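Local coordinates for alanine racemase (Enterococcus faecalis, PDB 3E6E), which belongs to the alanine racemase family, two-domain proteins with an N-terminal TIM barrel, and here holds D-[3-hydroxy-2-methyl-5-phosphonooxymethyl-pyridin-4-ylmethyl]-N,O-cycloserylamide, at residues 22-27 against 239-244; 101-106 against 162-167; 130-133 against 139-142; 282-285 against 289-292; 295-300 against 348-353. The protein carries 1 engineered substitution. All coordinates share one frame; numbering follows the deposited sequence.

Interaction 1: 22-27 against 239-244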
# COMPACT_ATOMS: atom_id res chain seq x y z
N VAL A 22 -18.55 17.48 -4.99
CA VAL A 22 -18.61 17.73 -6.42
C VAL A 22 -19.67 18.76 -6.80
O VAL A 22 -19.43 19.60 -7.67
CB VAL A 22 -18.85 16.44 -7.19
CG1 VAL A 22 -19.06 16.75 -8.67
CG2 VAL A 22 -17.66 15.51 -7.00
N GLN A 23 -20.84 18.70 -6.17
CA GLN A 23 -21.89 19.67 -6.46
C GLN A 23 -21.48 21.07 -6.03
O GLN A 23 -21.69 22.03 -6.77
CB GLN A 23 -23.19 19.31 -5.75
CG GLN A 23 -24.15 18.49 -6.57
CD GLN A 23 -25.59 18.70 -6.14
OE1 GLN A 23 -26.17 19.77 -6.38
NE2 GLN A 23 -26.18 17.69 -5.50
N LYS A 24 -20.92 21.20 -4.84
CA LYS A 24 -20.50 22.51 -4.36
C LYS A 24 -19.69 23.20 -5.45
O LYS A 24 -20.04 24.29 -5.89
CB LYS A 24 -19.63 22.42 -3.10
CG LYS A 24 -20.31 21.93 -1.83
CD LYS A 24 -21.41 22.85 -1.36
CE LYS A 24 -21.61 22.72 0.15
NZ LYS A 24 -21.65 21.30 0.64
N GLU A 25 -18.62 22.55 -5.87
CA GLU A 25 -17.74 23.09 -6.90
C GLU A 25 -18.47 23.38 -8.22
O GLU A 25 -18.28 24.43 -8.82
CB GLU A 25 -16.55 22.15 -7.12
CG GLU A 25 -15.63 22.53 -8.27
CD GLU A 25 -14.97 23.89 -8.10
OE1 GLU A 25 -14.41 24.40 -9.10
OE2 GLU A 25 -14.99 24.45 -6.97
N CYS A 26 -19.32 22.45 -8.67
CA CYS A 26 -20.05 22.64 -9.92
C CYS A 26 -20.90 23.91 -9.93
O CYS A 26 -21.09 24.53 -10.99
CB CYS A 26 -20.95 21.44 -10.19
SG CYS A 26 -20.09 19.93 -10.64
N GLN A 27 -21.40 24.30 -8.77
CA GLN A 27 -22.24 25.49 -8.64
C GLN A 27 -21.39 26.73 -8.52
O GLN A 27 -21.82 27.84 -8.85
CB GLN A 27 -23.13 25.37 -7.40
CG GLN A 27 -24.33 24.45 -7.58
CD GLN A 27 -25.07 24.21 -6.29
OE1 GLN A 27 -25.35 25.14 -5.53
NE2 GLN A 27 -25.42 22.94 -6.03
N PRO A 239 -9.78 26.19 2.02
CA PRO A 239 -10.56 25.95 0.80
C PRO A 239 -11.59 27.03 0.61
O PRO A 239 -11.93 27.74 1.54
CB PRO A 239 -11.16 24.59 1.06
CG PRO A 239 -10.04 23.91 1.76
CD PRO A 239 -9.63 24.94 2.78
N SER A 240 -12.08 27.16 -0.62
CA SER A 240 -13.06 28.18 -0.94
C SER A 240 -14.50 27.79 -0.59
O SER A 240 -15.44 28.54 -0.83
CB SER A 240 -12.94 28.52 -2.42
OG SER A 240 -11.61 28.93 -2.69
N TYR A 241 -14.64 26.60 -0.02
CA TYR A 241 -15.93 26.08 0.42
C TYR A 241 -15.70 24.84 1.29
O TYR A 241 -14.66 24.19 1.20
CB TYR A 241 -16.82 25.76 -0.79
CG TYR A 241 -16.43 24.53 -1.59
CD1 TYR A 241 -16.89 23.27 -1.23
CD2 TYR A 241 -15.61 24.64 -2.72
CE1 TYR A 241 -16.53 22.14 -1.97
CE2 TYR A 241 -15.25 23.52 -3.46
CZ TYR A 241 -15.72 22.28 -3.08
OH TYR A 241 -15.37 21.17 -3.81
N ALA A 242 -16.68 24.54 2.14
CA ALA A 242 -16.61 23.42 3.07
C ALA A 242 -16.42 22.08 2.41
O ALA A 242 -17.34 21.58 1.75
CB ALA A 242 -17.86 23.38 3.91
N LEU A 243 -15.24 21.50 2.58
CA LEU A 243 -14.95 20.18 2.02
C LEU A 243 -15.35 19.19 3.10
O LEU A 243 -15.10 19.42 4.27
CB LEU A 243 -13.45 20.04 1.71
CG LEU A 243 -12.88 20.87 0.56
CD1 LEU A 243 -11.35 20.73 0.52
CD2 LEU A 243 -13.51 20.40 -0.76
N LYS A 244 -15.99 18.09 2.70
CA LYS A 244 -16.44 17.09 3.67
C LYS A 244 -15.70 15.78 3.45
O LYS A 244 -15.92 15.09 2.45
CB LYS A 244 -17.94 16.87 3.55
CG LYS A 244 -18.46 15.68 4.36
CD LYS A 244 -19.92 15.35 4.00
CE LYS A 244 -20.90 16.41 4.48
NZ LYS A 244 -21.09 16.34 5.96
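Tyr-241 turns its ring toward helix 15-28 by standing CG between its backbone N and carbonyl carbon (chi1 72°), while Glu-25 throws CG anti to its backbone N (chi1 174°) and then bends at chi2, which brings its carboxylate round beside that ring. The setting is the TIM barrel: helix 15-28 gives one flank, and the loop that runs from strand 220-223 to strand 249-259 lays Tyr-241 against it. The ring straddles two consecutive helix residues. On the Lys-24 side it is met obliquely, with CB of Lys-24 3.3 Å from Tyr-241 CE1 and CG of the same lysine 3.7 Å from Tyr-241 CD1, so the lysine gives the root of its chain to the aromatic and carries its ammonium elsewhere, to a salt bridge with Glu-20 one turn back. Over one ring face lies the backbone N of Glu-25. No hydrogen bond joins the two segments; the ring is instead fixed at its far end, where the Tyr-241 hydroxyl shares a hydrogen bond with that of Tyr-223. Glu-25 is buried against Ala-210, Ile-221 and Tyr-223, so its side chain fills the corner between helix 15-28, helix 207-212 and the barrel strand 220-223. Its carboxylate plane is tilted only 27° from the tyrosine ring, and Glu-25 OE2 comes within 3.6 Å of Tyr-241 CE2.

Interaction 2: 101-106 against 162-167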
# COMPACT_ATOMS: atom_id res chain seq x y z
N ASP A 101 -13.46 3.39 -26.77
CA ASP A 101 -13.61 4.82 -27.08
C ASP A 101 -13.07 5.67 -25.96
O ASP A 101 -13.79 6.47 -25.36
CB ASP A 101 -15.07 5.20 -27.34
CG ASP A 101 -15.21 6.60 -27.95
OD1 ASP A 101 -14.74 6.81 -29.09
OD2 ASP A 101 -15.78 7.49 -27.29
N LEU A 102 -11.79 5.51 -25.68
CA LEU A 102 -11.17 6.27 -24.61
C LEU A 102 -10.35 7.41 -25.17
O LEU A 102 -9.82 7.33 -26.28
CB LEU A 102 -10.27 5.35 -23.80
CG LEU A 102 -10.97 4.07 -23.37
CD1 LEU A 102 -9.93 3.04 -22.99
CD2 LEU A 102 -11.90 4.37 -22.21
N SER A 103 -10.25 8.48 -24.41
CA SER A 103 -9.44 9.61 -24.82
C SER A 103 -8.04 9.36 -24.25
O SER A 103 -7.90 8.87 -23.12
CB SER A 103 -10.02 10.90 -24.27
OG SER A 103 -11.31 11.12 -24.82
N VAL A 104 -7.02 9.68 -25.02
CA VAL A 104 -5.64 9.47 -24.60
C VAL A 104 -4.82 10.74 -24.61
O VAL A 104 -5.10 11.68 -25.36
CB VAL A 104 -4.91 8.46 -25.51
CG1 VAL A 104 -5.69 7.15 -25.57
CG2 VAL A 104 -4.74 9.05 -26.91
N THR A 105 -3.80 10.77 -23.77
CA THR A 105 -2.91 11.91 -23.69
C THR A 105 -1.79 11.64 -24.67
O THR A 105 -1.44 10.49 -24.90
CB THR A 105 -2.34 12.07 -22.27
OG1 THR A 105 -3.43 12.26 -21.35
CG2 THR A 105 -1.40 13.27 -22.19
N VAL A 106 -1.25 12.69 -25.26
CA VAL A 106 -0.15 12.54 -26.21
C VAL A 106 0.82 13.69 -25.95
O VAL A 106 0.43 14.86 -25.96
CB VAL A 106 -0.66 12.57 -27.68
CG1 VAL A 106 -1.71 13.62 -27.85
CG2 VAL A 106 0.49 12.84 -28.62
N LEU A 162 -8.98 12.92 -33.66
CA LEU A 162 -10.08 13.85 -33.42
C LEU A 162 -9.59 15.11 -32.71
O LEU A 162 -10.02 16.22 -33.02
CB LEU A 162 -11.18 13.17 -32.60
CG LEU A 162 -12.28 14.09 -32.06
CD1 LEU A 162 -12.87 14.95 -33.17
CD2 LEU A 162 -13.36 13.28 -31.37
N TRP A 163 -8.69 14.92 -31.75
CA TRP A 163 -8.24 16.02 -30.90
C TRP A 163 -9.26 16.69 -29.99
O TRP A 163 -9.72 17.80 -30.27
CB TRP A 163 -7.60 17.12 -31.76
CG TRP A 163 -6.99 18.23 -30.95
CD1 TRP A 163 -6.31 18.11 -29.77
CD2 TRP A 163 -7.01 19.63 -31.26
NE1 TRP A 163 -5.90 19.34 -29.33
CE2 TRP A 163 -6.32 20.29 -30.23
CE3 TRP A 163 -7.54 20.39 -32.31
CZ2 TRP A 163 -6.15 21.68 -30.21
CZ3 TRP A 163 -7.37 21.76 -32.29
CH2 TRP A 163 -6.68 22.39 -31.25
N GLU A 164 -9.61 16.02 -28.90
CA GLU A 164 -10.67 16.45 -28.04
C GLU A 164 -10.26 17.65 -27.24
O GLU A 164 -11.11 18.42 -26.79
CB GLU A 164 -11.06 15.32 -27.11
CG GLU A 164 -12.52 14.97 -27.15
CD GLU A 164 -12.80 13.70 -26.42
OE1 GLU A 164 -12.59 13.68 -25.18
OE2 GLU A 164 -13.22 12.73 -27.08
N GLY A 165 -8.95 17.83 -27.03
CA GLY A 165 -8.53 18.99 -26.26
C GLY A 165 -7.05 19.18 -25.99
O GLY A 165 -6.22 18.37 -26.39
N ILE A 166 -6.74 20.29 -25.34
CA ILE A 166 -5.38 20.62 -24.94
C ILE A 166 -5.48 20.91 -23.45
O ILE A 166 -6.53 21.30 -22.95
CB ILE A 166 -4.80 21.90 -25.61
CG1 ILE A 166 -5.82 22.51 -26.56
CG2 ILE A 166 -3.50 21.60 -26.31
CD1 ILE A 166 -6.73 23.48 -25.87
N PHE A 167 -4.37 20.72 -22.76
CA PHE A 167 -4.34 20.97 -21.33
C PHE A 167 -2.91 20.89 -20.82
O PHE A 167 -2.01 20.39 -21.51
CB PHE A 167 -5.17 19.92 -20.60
CG PHE A 167 -4.55 18.56 -20.61
CD1 PHE A 167 -3.97 18.03 -19.47
CD2 PHE A 167 -4.53 17.82 -21.78
CE1 PHE A 167 -3.37 16.77 -19.50
CE2 PHE A 167 -3.94 16.57 -21.82
CZ PHE A 167 -3.36 16.03 -20.68
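Ser-103 donates its hydroxyl to the carboxylate of Glu-164, OG to OE1 at 2.9 Å, and this is the one hydrogen bond across the pair. The serine comes in from above the carboxylate plane, 41° out of it. With OG beside its backbone N (chi1 -63°), Ser-103 reaches across to an acid whose own chain runs extended beyond CG. Further along, Thr-105 touches Phe-167 with its methyl branch: CG2 lies 3.7 Å from Phe-167 CZ, near the ring plane and at its edge, and the two side chains cross at about a right angle. CG2 of Thr-105 is anti to the backbone N, which leaves OG1 to bond the carbonyl of Ile-85.

The second shell holds the acid in place. Glu-164 OE2 forms a salt bridge with NE of Arg-128, and OE1, besides accepting the serine hydrogen bond, is also hydrogen-bonded to His-130 NE2; a buried carboxylate is thus gripped on both oxygens. Arg-128 NH1 also pairs with Asp-101, the C-prime residue of the Schellman motif that ends helix 94-99.

Strands 103-106 and 165-167 are not sheet neighbours. Strand 129-132 runs between them in the parallel TIM-barrel sheet, and the contact passes over it on the face bearing His-130 and Lys-132, while Leu-131 and Trp-163 turn to helix 145-158 on the other.

Interaction 3: 130-133 against 139-142. With DCS (D-[3-hydroxy-2-methyl-5-phosphonooxymethyl-pyridin-4-ylmethyl]-N,O-cycloserylamide), chain D.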
# COMPACT_ATOMS: atom_id res chain seq x y z
N HIS A 130 -5.82 14.14 -26.54
CA HIS A 130 -5.65 15.38 -25.79
C HIS A 130 -4.15 15.64 -25.84
O HIS A 130 -3.34 14.77 -25.49
CB HIS A 130 -6.11 15.21 -24.34
CG HIS A 130 -7.60 15.23 -24.17
ND1 HIS A 130 -8.26 16.26 -23.52
CD2 HIS A 130 -8.56 14.35 -24.54
CE1 HIS A 130 -9.56 16.00 -23.51
NE2 HIS A 130 -9.77 14.85 -24.12
N LEU A 131 -3.76 16.83 -26.29
CA LEU A 131 -2.35 17.18 -26.40
C LEU A 131 -1.84 17.88 -25.15
O LEU A 131 -2.17 19.03 -24.90
CB LEU A 131 -2.13 18.07 -27.63
CG LEU A 131 -1.92 17.40 -28.99
CD1 LEU A 131 -2.86 16.23 -29.16
CD2 LEU A 131 -2.14 18.43 -30.11
N LYS A 132 -1.03 17.19 -24.37
CA LYS A 132 -0.51 17.81 -23.15
C LYS A 132 0.76 18.60 -23.42
O LYS A 132 1.74 18.08 -23.94
CB LYS A 132 -0.25 16.78 -22.04
CG LYS A 132 0.06 17.46 -20.68
CD LYS A 132 0.58 16.51 -19.59
CE LYS A 132 0.91 17.28 -18.29
NZ LYS A 132 1.48 16.43 -17.20
N VAL A 133 0.73 19.88 -23.05
CA VAL A 133 1.88 20.74 -23.19
C VAL A 133 2.50 20.98 -21.80
O VAL A 133 1.81 21.32 -20.85
CB VAL A 133 1.47 22.09 -23.86
CG1 VAL A 133 0.08 22.48 -23.45
CG2 VAL A 133 2.45 23.18 -23.50
N ARG A 139 7.07 16.80 -16.22
CA ARG A 139 6.90 15.35 -16.25
C ARG A 139 6.65 14.85 -17.68
O ARG A 139 7.34 13.95 -18.14
CB ARG A 139 5.75 14.94 -15.33
CG ARG A 139 4.45 15.62 -15.66
CD ARG A 139 3.28 14.71 -15.38
NE ARG A 139 3.16 14.39 -13.97
CZ ARG A 139 2.00 14.41 -13.33
NH1 ARG A 139 0.89 14.74 -13.98
NH2 ARG A 139 1.95 14.13 -12.03
N ILE A 140 5.65 15.41 -18.37
CA ILE A 140 5.35 15.03 -19.76
C ILE A 140 4.71 16.18 -20.51
O ILE A 140 4.11 17.08 -19.91
CB ILE A 140 4.35 13.86 -19.87
CG1 ILE A 140 3.06 14.21 -19.13
CG2 ILE A 140 4.99 12.57 -19.39
CD1 ILE A 140 1.90 13.28 -19.45
N GLY A 141 4.81 16.14 -21.84
CA GLY A 141 4.21 17.17 -22.66
C GLY A 141 5.14 17.93 -23.58
O GLY A 141 6.37 17.87 -23.44
N PHE A 142 4.55 18.65 -24.54
CA PHE A 142 5.31 19.46 -25.49
C PHE A 142 5.84 20.68 -24.77
O PHE A 142 5.08 21.36 -24.07
CB PHE A 142 4.42 19.91 -26.66
CG PHE A 142 3.86 18.78 -27.47
CD1 PHE A 142 2.52 18.42 -27.37
CD2 PHE A 142 4.68 18.04 -28.33
CE1 PHE A 142 2.01 17.34 -28.09
CE2 PHE A 142 4.18 16.96 -29.05
CZ PHE A 142 2.84 16.61 -28.93
N1 DCS D . -4.74 16.38 -13.66
C2 DCS D . -3.52 15.64 -13.84
C2A DCS D . -2.78 15.67 -15.17
C3 DCS D . -3.05 14.91 -12.75
O3 DCS D . -1.91 14.18 -12.84
C4 DCS D . -3.80 14.93 -11.51
C4A DCS D . -3.29 14.14 -10.32
C5 DCS D . -5.03 15.72 -11.43
C6 DCS D . -5.46 16.42 -12.50
C5A DCS D . -5.88 15.81 -10.19
O4P DCS D . -5.13 16.51 -9.18
P DCS D . -5.65 16.82 -7.71
O1P DCS D . -6.82 17.67 -7.85
O2P DCS D . -5.96 15.57 -7.03
O3P DCS D . -4.59 17.54 -7.01
N DCS D . -1.90 14.60 -9.94
CA DCS D . -1.21 14.02 -8.87
C DCS D . -0.15 13.07 -8.97
O DCS D . 0.35 12.56 -10.14
ND DCS D . 0.28 12.78 -7.77
OG DCS D . -0.48 13.49 -6.85
CB DCS D . -1.38 14.24 -7.53
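This is a buried meeting of a barrel strand with the loop that follows it, in which Lys-132 crosses Ile-140 and Arg-139 while a single backbone bridge joins Val-133 to Phe-142. It sits where strand 129-132 of the TIM barrel gives way to the loop leading into helix 145-158, and it carries Arg-139 into the ligand pocket. Phe-142 N donates to Lys-132 O at 2.9 Å with an N-H...O angle of 152°, lying in the carbonyl plane on a lone pair. That same oxygen is approached by the bare CA of Gly-141, also at 2.9 Å, a tight approach, possible because Gly-141 has no side chain on the side that faces the strand.

Lys-132 leaves the strand fully extended, CG anti to the backbone N and every later torsion likewise, so its chain passes Ile-140 at about a right angle, CD 3.4 Å from Ile-140 CG1. Its NZ stops 3.1 Å from Arg-139 CD, near the plane of the guanidinium and at its edge. Behind the strand, Leu-131 and Phe-142 make an apolar pair that also rests on helix 145-158. The second subunit closes over the loop: its Thr-281 hydrogen-bonds the carbonyl of Arg-139, and its Cys-313 packs on the arginine. Bent at chi2 and chi3, Arg-139 swings its guanidinium to DCS, where NH2 makes a weak bond to ligand atom O (2.9 Å, 125°) and NH1 a straighter one to ligand atom O3 (3.1 Å, 160°).

Interaction 4: 282-285 against 289-292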
# COMPACT_ATOMS: atom_id res chain seq x y z
N VAL A 282 -4.83 -3.84 18.50
CA VAL A 282 -5.69 -3.61 17.35
C VAL A 282 -5.15 -4.32 16.10
O VAL A 282 -3.98 -4.17 15.74
CB VAL A 282 -5.80 -2.11 17.08
CG1 VAL A 282 -6.77 -1.85 15.94
CG2 VAL A 282 -6.24 -1.38 18.35
N PRO A 283 -6.01 -5.09 15.41
CA PRO A 283 -5.67 -5.84 14.20
C PRO A 283 -5.46 -5.05 12.90
O PRO A 283 -6.06 -5.34 11.85
CB PRO A 283 -6.82 -6.86 14.10
CG PRO A 283 -7.96 -6.11 14.66
CD PRO A 283 -7.36 -5.45 15.87
N ILE A 284 -4.59 -4.05 12.97
CA ILE A 284 -4.25 -3.22 11.81
C ILE A 284 -2.77 -2.90 11.92
O ILE A 284 -2.30 -2.46 12.97
CB ILE A 284 -5.08 -1.92 11.79
CG1 ILE A 284 -4.78 -1.14 10.51
CG2 ILE A 284 -4.77 -1.07 13.02
CD1 ILE A 284 -5.56 0.18 10.41
N GLY A 285 -2.04 -3.13 10.83
CA GLY A 285 -0.60 -2.89 10.84
C GLY A 285 -0.07 -2.23 9.59
O GLY A 285 -0.84 -1.78 8.75
N GLY A 289 -1.19 -0.39 5.69
CA GLY A 289 -0.82 0.96 5.32
C GLY A 289 -0.78 1.88 6.52
O GLY A 289 -0.79 3.11 6.38
N TRP A 290 -0.77 1.29 7.71
CA TRP A 290 -0.70 2.03 8.97
C TRP A 290 0.79 1.94 9.29
O TRP A 290 1.22 1.20 10.16
CB TRP A 290 -1.55 1.31 10.03
CG TRP A 290 -1.82 2.09 11.27
CD1 TRP A 290 -1.32 1.84 12.52
CD2 TRP A 290 -2.66 3.26 11.40
NE1 TRP A 290 -1.79 2.78 13.41
CE2 TRP A 290 -2.61 3.66 12.76
CE3 TRP A 290 -3.43 4.00 10.50
CZ2 TRP A 290 -3.31 4.77 13.23
CZ3 TRP A 290 -4.13 5.11 10.98
CH2 TRP A 290 -4.06 5.48 12.33
N LEU A 291 1.58 2.70 8.52
CA LEU A 291 3.03 2.71 8.62
C LEU A 291 3.66 2.85 10.00
O LEU A 291 3.17 3.57 10.87
CB LEU A 291 3.59 3.79 7.70
CG LEU A 291 3.18 3.75 6.22
CD1 LEU A 291 4.12 4.65 5.44
CD2 LEU A 291 3.24 2.33 5.67
N ARG A 292 4.78 2.15 10.17
CA ARG A 292 5.52 2.13 11.42
C ARG A 292 5.74 3.50 12.05
O ARG A 292 5.83 3.61 13.27
CB ARG A 292 6.86 1.40 11.20
CG ARG A 292 6.65 -0.09 10.90
CD ARG A 292 7.88 -0.82 10.38
NE ARG A 292 8.85 -1.09 11.43
CZ ARG A 292 9.94 -0.35 11.64
NH1 ARG A 292 10.20 0.70 10.87
NH2 ARG A 292 10.77 -0.67 12.64
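Ile-284 and Trp-290 meet obliquely, the isoleucine arm lying against the base of the tryptophan. Ile-284 is fully extended through CG1, which is anti to the backbone N (chi1 -175°), so the ethyl branch is what arrives: CG1 is 4.1 Å and CD1 4.2 Å from Trp-290 CB, and CD1 also comes up obliquely to the indole. Leu-333 lies against both side chains, and the tryptophan side chain also touches Leu-249 and Cys-317, on strands of the C-terminal domain's beta sheet.

The two ends are joined through their backbones by a turn of the pi type, in the loop between strands 277-282 and 298-301: Gly-285 O accepts a hydrogen bond from Trp-290 N, five residues on, at 3.2 Å and 156°. The donor stands 43° above the carbonyl plane rather than on a lone pair. The same oxygen takes a second, weak bond from Gly-289 N at 3.4 Å, and Trp-290 CB adds a close carbon to it. Two N-H groups thus converge on one buried carbonyl, and the residues enclosed include Tyr-286, which lines a DCS pocket. Asp-288, also enclosed, is hydrogen-bonded through OD1 to Gly-285 N. Just upstream, Pro-283 is the centre of an inverse gamma turn, with Ile-284 N bonded to Val-282 O at 2.8 Å, a kink that leads the chain off strand 277-282 and into the loop.

Interaction 5: 295-300 against 348-353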
# COMPACT_ATOMS: atom_id res chain seq x y z
N GLN A 295 3.75 5.47 15.31
CA GLN A 295 3.91 5.31 16.76
C GLN A 295 3.77 6.68 17.40
O GLN A 295 4.15 7.69 16.81
CB GLN A 295 5.30 4.81 17.12
CG GLN A 295 5.57 3.36 16.90
CD GLN A 295 6.92 2.96 17.45
OE1 GLN A 295 7.14 2.94 18.66
NE2 GLN A 295 7.85 2.67 16.55
N GLY A 296 3.24 6.71 18.62
CA GLY A 296 3.08 7.97 19.31
C GLY A 296 1.81 8.66 18.87
O GLY A 296 1.31 9.55 19.56
N PHE A 297 1.30 8.28 17.70
CA PHE A 297 0.07 8.85 17.20
C PHE A 297 -1.01 8.26 18.12
O PHE A 297 -0.84 7.16 18.63
CB PHE A 297 -0.18 8.42 15.74
CG PHE A 297 -1.18 9.27 15.01
CD1 PHE A 297 -0.84 10.55 14.57
CD2 PHE A 297 -2.47 8.80 14.76
CE1 PHE A 297 -1.77 11.35 13.89
CE2 PHE A 297 -3.41 9.59 14.09
CZ PHE A 297 -3.06 10.86 13.65
N THR A 298 -2.10 8.99 18.32
CA THR A 298 -3.17 8.52 19.19
C THR A 298 -4.47 8.26 18.45
O THR A 298 -4.93 9.10 17.68
CB THR A 298 -3.44 9.54 20.31
OG1 THR A 298 -3.70 10.83 19.74
CG2 THR A 298 -2.23 9.63 21.24
N VAL A 299 -5.06 7.09 18.69
CA VAL A 299 -6.33 6.73 18.07
C VAL A 299 -7.48 6.94 19.05
O VAL A 299 -7.25 7.35 20.19
CB VAL A 299 -6.33 5.27 17.60
CG1 VAL A 299 -5.27 5.07 16.53
CG2 VAL A 299 -6.10 4.35 18.77
N LEU A 300 -8.70 6.63 18.62
CA LEU A 300 -9.85 6.87 19.48
C LEU A 300 -10.66 5.67 19.95
O LEU A 300 -11.12 4.84 19.16
CB LEU A 300 -10.78 7.88 18.79
CG LEU A 300 -10.06 9.18 18.44
CD1 LEU A 300 -10.93 10.03 17.52
CD2 LEU A 300 -9.73 9.94 19.72
N ALA A 348 -1.20 12.39 7.85
CA ALA A 348 -0.18 12.80 6.89
C ALA A 348 0.94 13.55 7.59
O ALA A 348 2.12 13.31 7.35
CB ALA A 348 -0.80 13.68 5.81
N GLU A 349 0.56 14.48 8.46
CA GLU A 349 1.55 15.26 9.18
C GLU A 349 2.42 14.41 10.08
O GLU A 349 3.63 14.63 10.15
CB GLU A 349 0.87 16.38 9.97
CG GLU A 349 0.36 17.47 9.06
CD GLU A 349 -0.33 18.59 9.80
OE1 GLU A 349 -0.78 19.53 9.11
OE2 GLU A 349 -0.43 18.54 11.04
N LYS A 350 1.83 13.42 10.75
CA LYS A 350 2.60 12.54 11.62
C LYS A 350 3.52 11.68 10.78
O LYS A 350 4.59 11.28 11.22
CB LYS A 350 1.66 11.64 12.42
CG LYS A 350 2.35 10.47 13.10
CD LYS A 350 3.22 10.91 14.28
CE LYS A 350 4.06 9.74 14.79
NZ LYS A 350 4.62 10.02 16.14
N LEU A 351 3.10 11.41 9.55
CA LEU A 351 3.87 10.60 8.61
C LEU A 351 4.85 11.47 7.81
O LEU A 351 5.71 10.96 7.10
CB LEU A 351 2.90 9.86 7.68
CG LEU A 351 2.83 8.33 7.77
CD1 LEU A 351 3.18 7.85 9.17
CD2 LEU A 351 1.44 7.88 7.38
N GLU A 352 4.71 12.78 7.94
CA GLU A 352 5.64 13.72 7.32
C GLU A 352 5.48 13.73 5.80
O GLU A 352 6.45 13.95 5.07
CB GLU A 352 7.08 13.37 7.70
CG GLU A 352 7.40 13.57 9.17
CD GLU A 352 8.73 14.25 9.39
OE1 GLU A 352 9.70 13.91 8.68
OE2 GLU A 352 8.81 15.14 10.27
N THR A 353 4.26 13.49 5.33
CA THR A 353 3.95 13.61 3.91
C THR A 353 2.58 14.25 3.75
O THR A 353 2.12 15.01 4.61
CB THR A 353 3.92 12.22 3.25
OG1 THR A 353 2.96 11.39 3.91
CG2 THR A 353 5.24 11.49 3.48
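Lys-350 packs its aliphatic chain against the ring of Phe-297, joining the last turn of helix 344-351 to the lead-in of strand 298-301, with its ammonium directed toward the carbonyl of Gln-295. Both belong to the C-terminal domain, and the helix is closed by a Schellman motif. Ala-348, first along the helical side, faces away from the contact, but its carbonyl takes one of the two bonds of the Schellman motif. The carbonyl of Glu-349, next in line, receives a weak bond from Glu-352 N at 3.1 Å.

Lys-350 does the work. Its CG is anti to the backbone N (chi1 166°), and a bend at chi2 (71°) redirects the remainder, which is otherwise extended. Lysine and phenylalanine slide past each other in opposite directions, with CB and CG of Lys-350 each 3.5 Å from Phe-297 CD1, an oblique approach to the ring. Phe-297, with its own CG anti to the backbone N, presents the ring to the helix, and the ring also touches Asn-342. The Lys-350 NZ to Gln-295 O hydrogen bond is modelled very short, and the oxygen's position is doubtful, so the bond is too.

Leu-351 turns to Leu-294, in the loop before strand 298-301. Glu-352 then takes positive phi as the C-prime residue and packs on His-293 of the second subunit, as does Thr-353, whose backbone N completes the motif by bonding Ala-348 O at 2.9 Å.

How the interactions relate
From the N terminus, helix 15-28 opens interaction 1, whose loop closes only at 239-244, on the way out of the barrel. Within it, 101-106 opens interaction 2; inside that again, interaction 3 opens at 130-133 and closes at 139-142, before 162-167 closes interaction 2. The two inner contacts touch through strand 129-132, with backbone bonds from His-130 to Val-104 and from Leu-131 to Gly-165. Interactions 4 and 5 follow in series, nested in nothing and crossing nothing, in the C-terminal domain on the opposite side of the chain's centre from 2 and 3. They meet where Trp-290 packs on Val-299. Interactions 3, 4 and 5 also touch the second subunit.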